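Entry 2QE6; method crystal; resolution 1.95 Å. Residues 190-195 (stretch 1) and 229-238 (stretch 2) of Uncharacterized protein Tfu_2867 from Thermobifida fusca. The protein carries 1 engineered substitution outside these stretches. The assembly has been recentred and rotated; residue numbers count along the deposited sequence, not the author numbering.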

# COMPACT_ATOMS: atom_id res chain seq x y z
N SER A 190 -0.99 -8.00 16.71
CA SER A 190 -0.90 -7.79 15.29
C SER A 190 -0.83 -6.30 15.00
O SER A 190 -1.07 -5.47 15.89
CB SER A 190 -2.12 -8.40 14.64
OG SER A 190 -2.04 -9.81 14.66
N TYR A 191 -0.52 -5.97 13.75
CA TYR A 191 -0.47 -4.58 13.32
C TYR A 191 -1.27 -4.35 12.06
O TYR A 191 -1.45 -5.27 11.26
CB TYR A 191 0.98 -4.15 13.09
CG TYR A 191 1.84 -4.17 14.34
CD1 TYR A 191 2.40 -5.34 14.79
CD2 TYR A 191 2.08 -3.00 15.07
CE1 TYR A 191 3.21 -5.36 15.94
CE2 TYR A 191 2.88 -3.00 16.20
CZ TYR A 191 3.45 -4.19 16.62
OH TYR A 191 4.22 -4.20 17.75
N LEU A 192 -1.77 -3.11 11.91
CA LEU A 192 -2.31 -2.57 10.67
C LEU A 192 -1.43 -1.39 10.24
O LEU A 192 -1.23 -0.46 11.02
CB LEU A 192 -3.74 -2.08 10.89
CG LEU A 192 -4.52 -1.53 9.68
CD1 LEU A 192 -4.68 -2.56 8.61
CD2 LEU A 192 -5.88 -0.97 10.18
N PHE A 193 -0.88 -1.48 9.03
CA PHE A 193 0.01 -0.44 8.43
C PHE A 193 -0.74 0.10 7.19
O PHE A 193 -1.02 -0.65 6.26
CB PHE A 193 1.35 -1.12 8.09
CG PHE A 193 2.38 -0.25 7.40
CD1 PHE A 193 2.32 1.14 7.39
CD2 PHE A 193 3.51 -0.86 6.82
CE1 PHE A 193 3.32 1.90 6.80
CE2 PHE A 193 4.50 -0.10 6.21
CZ PHE A 193 4.42 1.30 6.22
N MSE A 194 -1.13 1.38 7.21
CA MSE A 194 -1.76 1.98 6.05
C MSE A 194 -1.13 3.31 5.68
O MSE A 194 -0.59 4.01 6.54
CB MSE A 194 -3.25 2.24 6.35
CG MSE A 194 -3.96 1.04 6.93
SE MSE A 194 -5.89 1.25 6.85
CE MSE A 194 -6.19 2.42 8.40
N THR A 195 -1.24 3.69 4.41
CA THR A 195 -0.91 5.06 4.02
C THR A 195 -2.07 5.53 3.15
O THR A 195 -2.82 4.73 2.62
CB THR A 195 0.43 5.20 3.32
OG1 THR A 195 0.32 4.74 1.97
CG2 THR A 195 1.52 4.47 4.10
N ARG A 229 -9.14 7.17 12.33
CA ARG A 229 -10.35 6.45 12.65
C ARG A 229 -10.37 5.05 12.08
O ARG A 229 -11.00 4.16 12.67
CB ARG A 229 -11.54 7.23 12.11
CG ARG A 229 -12.88 6.72 12.51
CD ARG A 229 -13.97 7.65 11.97
NE ARG A 229 -15.16 6.85 11.80
CZ ARG A 229 -15.57 6.29 10.66
NH1 ARG A 229 -14.92 6.51 9.52
NH2 ARG A 229 -16.67 5.55 10.65
N GLN A 230 -9.74 4.84 10.95
CA GLN A 230 -9.75 3.52 10.29
C GLN A 230 -8.81 2.53 10.95
O GLN A 230 -8.78 1.35 10.62
CB GLN A 230 -9.46 3.66 8.79
CG GLN A 230 -10.61 4.35 8.03
CD GLN A 230 -11.90 3.65 8.17
OE1 GLN A 230 -11.94 2.42 8.26
NE2 GLN A 230 -13.01 4.43 8.22
N PHE A 231 -8.05 3.03 11.92
CA PHE A 231 -7.28 2.16 12.82
C PHE A 231 -8.16 1.61 13.98
O PHE A 231 -7.70 0.79 14.75
CB PHE A 231 -6.04 2.90 13.33
CG PHE A 231 -5.00 3.14 12.26
CD1 PHE A 231 -5.05 4.26 11.46
CD2 PHE A 231 -3.99 2.22 12.04
CE1 PHE A 231 -4.13 4.46 10.45
CE2 PHE A 231 -3.04 2.42 11.03
CZ PHE A 231 -3.10 3.54 10.25
N GLY A 232 -9.42 2.06 14.10
CA GLY A 232 -10.34 1.51 15.11
C GLY A 232 -9.73 1.60 16.50
O GLY A 232 -9.13 2.58 16.82
N ASP A 233 -9.87 0.54 17.29
CA ASP A 233 -9.27 0.41 18.63
C ASP A 233 -7.80 0.13 18.65
O ASP A 233 -7.24 -0.12 19.72
CB ASP A 233 -9.81 -0.84 19.35
CG ASP A 233 -11.29 -0.80 19.60
OD1 ASP A 233 -11.88 0.32 19.64
OD2 ASP A 233 -11.85 -1.92 19.79
N PHE A 234 -7.16 -0.00 17.51
CA PHE A 234 -5.75 -0.35 17.53
C PHE A 234 -4.95 0.80 18.18
O PHE A 234 -5.34 1.94 18.09
CB PHE A 234 -5.24 -0.64 16.12
CG PHE A 234 -5.59 -2.01 15.59
CD1 PHE A 234 -6.77 -2.66 15.95
CD2 PHE A 234 -4.75 -2.63 14.66
CE1 PHE A 234 -7.07 -3.91 15.42
CE2 PHE A 234 -5.05 -3.87 14.13
CZ PHE A 234 -6.22 -4.51 14.50
N GLU A 235 -3.83 0.50 18.81
CA GLU A 235 -3.04 1.54 19.46
C GLU A 235 -1.93 2.02 18.50
O GLU A 235 -1.05 1.24 18.16
CB GLU A 235 -2.43 0.99 20.74
CG GLU A 235 -1.55 1.96 21.48
CD GLU A 235 -1.03 1.37 22.76
OE1 GLU A 235 -0.06 0.58 22.71
OE2 GLU A 235 -1.63 1.70 23.79
N LEU A 236 -1.99 3.28 18.08
CA LEU A 236 -1.04 3.80 17.08
C LEU A 236 0.35 3.80 17.68
O LEU A 236 0.54 4.23 18.82
CB LEU A 236 -1.41 5.21 16.63
CG LEU A 236 -2.64 5.37 15.72
CD1 LEU A 236 -3.02 6.84 15.69
CD2 LEU A 236 -2.35 4.83 14.32
N VAL A 237 1.32 3.30 16.94
CA VAL A 237 2.70 3.37 17.40
C VAL A 237 3.20 4.78 17.05
O VAL A 237 2.73 5.39 16.10
CB VAL A 237 3.62 2.25 16.80
CG1 VAL A 237 2.90 0.90 16.77
CG2 VAL A 237 4.09 2.62 15.43
N GLU A 238 4.14 5.30 17.85
CA GLU A 238 4.75 6.59 17.61
C GLU A 238 5.39 6.61 16.22
O GLU A 238 6.03 5.62 15.81
CB GLU A 238 5.82 6.90 18.68
CG GLU A 238 5.30 7.23 20.09
CD GLU A 238 4.60 8.59 20.20
OE1 GLU A 238 4.69 9.44 19.27
OE2 GLU A 238 3.95 8.80 21.26

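The terminal methyl of a selenomethionine, Met194, sits squarely over one face of the Phe231 ring: CE lies 3.7 Å from the ring centroid, only 16° off the ring normal, a CH-pi contact in which a polarised methyl meets the aromatic electron cloud. The selenium lies farther out, with SE of Met194 5.2 Å from the centroid of the Phe231 ring. Rotamers m, t and m along the unbranched Met194 side chain carry CE to this place, where it also touches CB of Gln230 at 3.5 Å.

No hydrogen bond crosses between the stretches; packing alone joins them directly, burying 367 Å² in total. Along the strand of stretch 1, Leu192 and Met194 direct their CA-to-CB bonds toward stretch 2, whereas Phe193 and Thr195 point away and make no contact with it. Leu192, with chi1 t, meets two aromatic rings: its CD2 lies 4.1 Å from CD2 of Phe231, and its CB 3.9 Å from CE2 of Phe234. Its CD2 also comes within 3.7 Å of the backbone O of Gln230. The edge of the Phe231 ring faces the strand backbone, with CE2 3.4 Å from O of Leu192, so one flat side chain serves both methyl and carbonyl.

Two overlapping turns carry Phe231 and Phe234. A type I turn is closed by Gly232 N to Arg229 O (3.0 Å), and a type II' turn by Phe234 N to Phe231 O (2.9 Å). Gly232 has positive phi (55°), a conformation that favours glycine. Phe234, the last residue of the second turn, points its CA-to-CB bond toward the strand and is buried.

Tyr191 points away at CB, yet its ring reaches back: CE2 lies 3.9 Å from CG1 of Val237, near the ring plane. The compact, branched Val237 thus extends the apolar contact beyond the two phenylalanines.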